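Local coordinates for luciferase-like enzymeAMP-CoA-ligase (Zophobas atratus, PDB 4W8O), which is a luciferase-like member of the adenylate-forming AMP-CoA-ligase family that probably activates carboxylic acids as acyl-adenylates for transfer to coenzyme A, at residues L100-S114 with S127-L140. Numbering follows the deposited sequence.
Sequences LDPTLSVRNIQHLLS and SLKLIEKSLKGAKL
Ser-134 is a small knob seated among Val-106, Ile-109, Gln-110 and Leu-113, and helices 106-114 and 128-138 cross at -61° with axes 8.5 Å apart, a spacing consistent with so small a knob. Its OG turns back to its own helix, bonding Leu-130 O at 2.8 Å from above the carbonyl plane, on the opposite face from Ser-134 N; the buried hydroxyl, thus satisfied, lies against CB and CG2 of Ile-109. Gln-110 closes one flank of the hole. Its CG packs over Ser-134 O at 3.2 Å, and the extended chain carries the amide across Gly-137, NE2 3.6 Å from Gly-137 CA, where a beta carbon would clash. Shortening Gln-110 to an alanine would probably open a gap beside Ser-134 and uncover the bare backbone at Gly-137. Toward the start of the helices, a chi1 of 175°, CG opposite the backbone N, brings the end of Leu-130 up to 106-114: CD1 meets Val-106 CG2 at 3.6 Å, the two side chains lying antiparallel, while CD2 lies against Pro-102 O. A water donates to Pro-102 O and Ser-127 OG, a hydroxyl that also bonds Glu-124. At the other end Leu-113 and Leu-135 cross nearly at right angles, CD1 to CD2 3.7 Å, and Leu-140 CD1 packs against Leu-113 CB and O. Deeper in, Ile-131 CD1 touches Ile-109 CG2 and Leu-100 CD1, and the isoleucine rests on strands 72-76, 120-124 and 143-147. These are the helices of successive beta-alpha-beta crossovers, 96-99 to 120-124 and 120-124 to 143-147, side by side on one face of the largely parallel sheet of an ANL-type fold.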
loop_
_atom_site.group_PDB
_atom_site.type_symbol
_atom_site.label_atom_id
_atom_site.label_comp_id
_atom_site.label_asym_id
_atom_site.label_seq_id
_atom_site.Cartn_x
_atom_site.Cartn_y
_atom_site.Cartn_z
ATOM N N LEU A 100 7.818 -6.094 7.297
ATOM C CA LEU A 100 9.222 -5.715 7.203
ATOM C C LEU A 100 9.756 -6.012 5.806
ATOM O O LEU A 100 9.269 -6.913 5.134
ATOM C CB LEU A 100 10.053 -6.487 8.217
ATOM C CG LEU A 100 9.569 -6.448 9.659
ATOM C CD1 LEU A 100 10.493 -7.297 10.506
ATOM C CD2 LEU A 100 9.492 -5.030 10.202
ATOM N N ASP A 101 10.756 -5.251 5.379
ATOM C CA ASP A 101 11.366 -5.432 4.064
ATOM C C ASP A 101 12.487 -6.461 4.204
ATOM O O ASP A 101 13.428 -6.240 4.965
ATOM C CB ASP A 101 11.935 -4.104 3.557
ATOM C CG ASP A 101 12.276 -4.118 2.061
ATOM O OD1 ASP A 101 12.492 -5.203 1.468
ATOM O OD2 ASP A 101 12.346 -3.009 1.479
ATOM N N PRO A 102 12.394 -7.582 3.465
ATOM C CA PRO A 102 13.437 -8.609 3.471
ATOM C C PRO A 102 14.813 -8.114 3.003
ATOM O O PRO A 102 15.804 -8.747 3.314
ATOM C CB PRO A 102 12.913 -9.664 2.491
ATOM C CG PRO A 102 11.458 -9.421 2.386
ATOM C CD PRO A 102 11.274 -7.945 2.577
ATOM N N THR A 103 14.866 -6.995 2.280
ATOM C CA THR A 103 16.136 -6.445 1.800
ATOM C C THR A 103 16.814 -5.529 2.814
ATOM O O THR A 103 17.873 -4.980 2.526
ATOM C CB THR A 103 15.954 -5.630 0.505
ATOM O OG1 THR A 103 15.227 -4.435 0.799
ATOM C CG2 THR A 103 15.215 -6.435 -0.556
ATOM N N LEU A 104 16.214 -5.334 3.984
ATOM C CA LEU A 104 16.836 -4.474 4.993
ATOM C C LEU A 104 17.915 -5.222 5.775
ATOM O O LEU A 104 17.829 -6.436 5.965
ATOM C CB LEU A 104 15.788 -3.933 5.955
ATOM C CG LEU A 104 14.855 -2.871 5.373
ATOM C CD1 LEU A 104 13.600 -2.754 6.228
ATOM C CD2 LEU A 104 15.550 -1.520 5.254
ATOM N N SER A 105 18.916 -4.479 6.236
ATOM C CA SER A 105 20.001 -5.034 7.030
ATOM C C SER A 105 19.503 -5.513 8.380
ATOM O O SER A 105 18.407 -5.150 8.819
ATOM C CB SER A 105 21.083 -3.978 7.265
ATOM O OG SER A 105 20.629 -2.989 8.176
ATOM N N VAL A 106 20.341 -6.304 9.041
ATOM C CA VAL A 106 20.078 -6.772 10.399
ATOM C C VAL A 106 19.884 -5.594 11.337
ATOM O O VAL A 106 18.959 -5.600 12.143
ATOM C CB VAL A 106 21.220 -7.660 10.944
ATOM C CG1 VAL A 106 21.044 -7.921 12.433
ATOM C CG2 VAL A 106 21.292 -8.976 10.180
ATOM N N ARG A 107 20.751 -4.584 11.246
ATOM C CA ARG A 107 20.622 -3.450 12.152
ATOM C C ARG A 107 19.314 -2.690 11.940
ATOM O O ARG A 107 18.710 -2.227 12.898
ATOM C CB ARG A 107 21.796 -2.483 12.063
ATOM C CG ARG A 107 21.883 -1.641 13.329
ATOM C CD ARG A 107 22.912 -0.532 13.275
ATOM N NE ARG A 107 24.292 -1.002 13.420
ATOM C CZ ARG A 107 25.112 -1.299 12.414
ATOM N NH1 ARG A 107 24.712 -1.194 11.146
ATOM N NH2 ARG A 107 26.347 -1.715 12.678
ATOM N N ASN A 108 18.878 -2.555 10.699
ATOM C CA ASN A 108 17.622 -1.860 10.437
ATOM C C ASN A 108 16.430 -2.671 10.938
ATOM O O ASN A 108 15.524 -2.125 11.568
ATOM C CB ASN A 108 17.477 -1.531 8.952
ATOM C CG ASN A 108 18.449 -0.460 8.498
ATOM O OD1 ASN A 108 18.801 0.436 9.255
ATOM N ND2 ASN A 108 18.882 -0.549 7.251
ATOM N N ILE A 109 16.451 -3.976 10.693
ATOM C CA ILE A 109 15.356 -4.843 11.130
ATOM C C ILE A 109 15.258 -4.824 12.653
ATOM O O ILE A 109 14.155 -4.724 13.213
ATOM C CB ILE A 109 15.516 -6.287 10.615
ATOM C CG1 ILE A 109 15.417 -6.334 9.081
ATOM C CG2 ILE A 109 14.471 -7.193 11.237
ATOM C CD1 ILE A 109 14.010 -6.263 8.519
ATOM N N GLN A 110 16.411 -4.904 13.318
ATOM C CA GLN A 110 16.474 -4.820 14.779
ATOM C C GLN A 110 15.740 -3.611 15.326
ATOM O O GLN A 110 14.995 -3.710 16.300
ATOM C CB GLN A 110 17.916 -4.716 15.262
ATOM C CG GLN A 110 18.632 -6.032 15.372
ATOM C CD GLN A 110 20.009 -5.879 15.981
ATOM O OE1 GLN A 110 20.248 -4.987 16.794
ATOM N NE2 GLN A 110 20.923 -6.755 15.594
ATOM N N HIS A 111 16.007 -2.458 14.739
ATOM C CA HIS A 111 15.336 -1.241 15.165
ATOM C C HIS A 111 13.817 -1.331 14.951
ATOM O O HIS A 111 13.045 -0.964 15.834
ATOM C CB HIS A 111 15.894 -0.029 14.431
ATOM C CG HIS A 111 15.135 1.229 14.709
ATOM N ND1 HIS A 111 15.066 1.789 15.965
ATOM C CD2 HIS A 111 14.401 2.026 13.900
ATOM C CE1 HIS A 111 14.327 2.884 15.917
ATOM N NE2 HIS A 111 13.915 3.052 14.673
ATOM N N LEU A 112 13.402 -1.823 13.787
ATOM C CA LEU A 112 11.981 -1.923 13.464
ATOM C C LEU A 112 11.263 -2.852 14.429
ATOM O O LEU A 112 10.191 -2.525 14.917
ATOM C CB LEU A 112 11.772 -2.382 12.015
ATOM C CG LEU A 112 12.357 -1.466 10.928
ATOM C CD1 LEU A 112 11.857 -1.856 9.544
ATOM C CD2 LEU A 112 12.071 0.004 11.218
ATOM N N LEU A 113 11.870 -3.998 14.721
ATOM C CA LEU A 113 11.305 -4.926 15.700
ATOM C C LEU A 113 11.192 -4.291 17.086
ATOM O O LEU A 113 10.215 -4.522 17.808
ATOM C CB LEU A 113 12.133 -6.217 15.769
ATOM C CG LEU A 113 12.034 -7.168 14.572
ATOM C CD1 LEU A 113 13.062 -8.290 14.664
ATOM C CD2 LEU A 113 10.632 -7.740 14.463
ATOM N N SER A 114 12.184 -3.483 17.451
ATOM C CA SER A 114 12.190 -2.834 18.756
ATOM C C SER A 114 11.071 -1.798 18.852
ATOM O O SER A 114 10.562 -1.539 19.936
ATOM C CB SER A 114 13.558 -2.198 19.043
ATOM O OG SER A 114 13.717 -0.958 18.354
ATOM N N SER A 127 14.524 -15.306 4.541
ATOM C CA SER A 127 14.728 -14.217 5.483
ATOM C C SER A 127 14.772 -14.737 6.930
ATOM O O SER A 127 14.807 -13.950 7.875
ATOM C CB SER A 127 13.604 -13.181 5.315
ATOM O OG SER A 127 13.630 -12.581 4.023
ATOM N N LEU A 128 14.775 -16.059 7.106
ATOM C CA LEU A 128 14.761 -16.649 8.443
ATOM C C LEU A 128 15.993 -16.267 9.280
ATOM O O LEU A 128 15.845 -15.831 10.418
ATOM C CB LEU A 128 14.607 -18.175 8.361
ATOM C CG LEU A 128 14.666 -18.965 9.670
ATOM C CD1 LEU A 128 13.699 -18.412 10.701
ATOM C CD2 LEU A 128 14.388 -20.436 9.405
ATOM N N LYS A 129 17.193 -16.410 8.719
ATOM C CA LYS A 129 18.431 -16.059 9.443
ATOM C C LYS A 129 18.472 -14.573 9.805
ATOM O O LYS A 129 18.873 -14.198 10.901
ATOM C CB LYS A 129 19.680 -16.408 8.627
ATOM C CG LYS A 129 20.133 -17.861 8.708
ATOM C CD LYS A 129 21.590 -17.983 8.285
ATOM C CE LYS A 129 21.993 -19.414 7.951
ATOM N NZ LYS A 129 21.846 -20.343 9.103
ATOM N N LEU A 130 18.074 -13.732 8.863
ATOM C CA LEU A 130 17.965 -12.296 9.097
ATOM C C LEU A 130 17.101 -11.993 10.329
ATOM O O LEU A 130 17.513 -11.254 11.222
ATOM C CB LEU A 130 17.370 -11.630 7.854
ATOM C CG LEU A 130 17.051 -10.135 7.919
ATOM C CD1 LEU A 130 18.325 -9.316 8.094
ATOM C CD2 LEU A 130 16.312 -9.738 6.653
ATOM N N ILE A 131 15.911 -12.582 10.375
ATOM C CA ILE A 131 14.999 -12.385 11.497
ATOM C C ILE A 131 15.560 -12.965 12.806
ATOM O O ILE A 131 15.502 -12.314 13.840
ATOM C CB ILE A 131 13.607 -12.999 11.212
ATOM C CG1 ILE A 131 12.913 -12.280 10.050
ATOM C CG2 ILE A 131 12.725 -12.934 12.444
ATOM C CD1 ILE A 131 12.828 -10.778 10.201
ATOM N N GLU A 132 16.083 -14.186 12.759
ATOM C CA GLU A 132 16.706 -14.809 13.936
ATOM C C GLU A 132 17.820 -13.922 14.515
ATOM O O GLU A 132 17.881 -13.689 15.721
ATOM C CB GLU A 132 17.263 -16.200 13.584
ATOM C CG GLU A 132 16.204 -17.284 13.351
ATOM C CD GLU A 132 16.793 -18.623 12.910
ATOM O OE1 GLU A 132 17.859 -18.650 12.255
ATOM O OE2 GLU A 132 16.194 -19.672 13.220
ATOM N N LYS A 133 18.695 -13.427 13.647
ATOM C CA LYS A 133 19.800 -12.568 14.079
ATOM C C LYS A 133 19.298 -11.256 14.667
ATOM O O LYS A 133 19.820 -10.776 15.677
ATOM C CB LYS A 133 20.744 -12.273 12.916
ATOM C CG LYS A 133 21.598 -13.455 12.512
ATOM C CD LYS A 133 22.409 -13.150 11.264
ATOM C CE LYS A 133 23.204 -14.365 10.810
ATOM N NZ LYS A 133 23.816 -14.133 9.471
ATOM N N SER A 134 18.282 -10.683 14.033
ATOM C CA SER A 134 17.745 -9.401 14.471
ATOM C C SER A 134 17.102 -9.524 15.848
ATOM O O SER A 134 17.308 -8.668 16.710
ATOM C CB SER A 134 16.740 -8.862 13.452
ATOM O OG SER A 134 17.349 -8.672 12.175
ATOM N N LEU A 135 16.342 -10.596 16.061
ATOM C CA LEU A 135 15.706 -10.834 17.355
ATOM C C LEU A 135 16.753 -11.051 18.437
ATOM O O LEU A 135 16.619 -10.536 19.546
ATOM C CB LEU A 135 14.767 -12.044 17.288
ATOM C CG LEU A 135 13.464 -11.833 16.520
ATOM C CD1 LEU A 135 12.780 -13.165 16.260
ATOM C CD2 LEU A 135 12.531 -10.897 17.271
ATOM N N LYS A 136 17.794 -11.812 18.114
ATOM C CA LYS A 136 18.897 -12.031 19.045
ATOM C C LYS A 136 19.537 -10.691 19.425
ATOM O O LYS A 136 19.695 -10.386 20.603
ATOM C CB LYS A 136 19.926 -12.979 18.434
ATOM C CG LYS A 136 21.058 -13.356 19.365
ATOM C CD LYS A 136 21.970 -14.392 18.733
ATOM C CE LYS A 136 23.171 -14.667 19.617
ATOM N NZ LYS A 136 23.998 -15.786 19.090
ATOM N N GLY A 137 19.860 -9.875 18.430
ATOM C CA GLY A 137 20.412 -8.544 18.685
ATOM C C GLY A 137 19.494 -7.652 19.511
ATOM O O GLY A 137 19.917 -7.067 20.499
ATOM N N ALA A 138 18.225 -7.562 19.124
ATOM C CA ALA A 138 17.255 -6.751 19.865
ATOM C C ALA A 138 16.929 -7.313 21.255
ATOM O O ALA A 138 16.288 -6.632 22.053
ATOM C CB ALA A 138 15.974 -6.591 19.059
ATOM N N LYS A 139 17.367 -8.542 21.537
ATOM C CA LYS A 139 17.049 -9.234 22.792
ATOM C C LYS A 139 15.540 -9.338 23.007
ATOM O O LYS A 139 15.025 -9.067 24.087
ATOM C CB LYS A 139 17.763 -8.566 23.980
ATOM C CG LYS A 139 18.977 -9.345 24.460
ATOM C CD LYS A 139 20.233 -8.499 24.483
ATOM C CE LYS A 139 21.441 -9.336 24.863
ATOM N NZ LYS A 139 22.666 -8.836 24.189
ATOM N N LEU A 140 14.845 -9.742 21.950
ATOM C CA LEU A 140 13.397 -9.869 21.974
ATOM C C LEU A 140 13.001 -11.324 21.842
ATOM O O LEU A 140 13.599 -12.075 21.068
ATOM C CB LEU A 140 12.770 -9.083 20.820
ATOM C CG LEU A 140 12.748 -7.564 20.946
ATOM C CD1 LEU A 140 12.256 -6.958 19.641
ATOM C CD2 LEU A 140 11.872 -7.129 22.114
HETATM O O HOH W 1 16.177 -11.448 3.390
#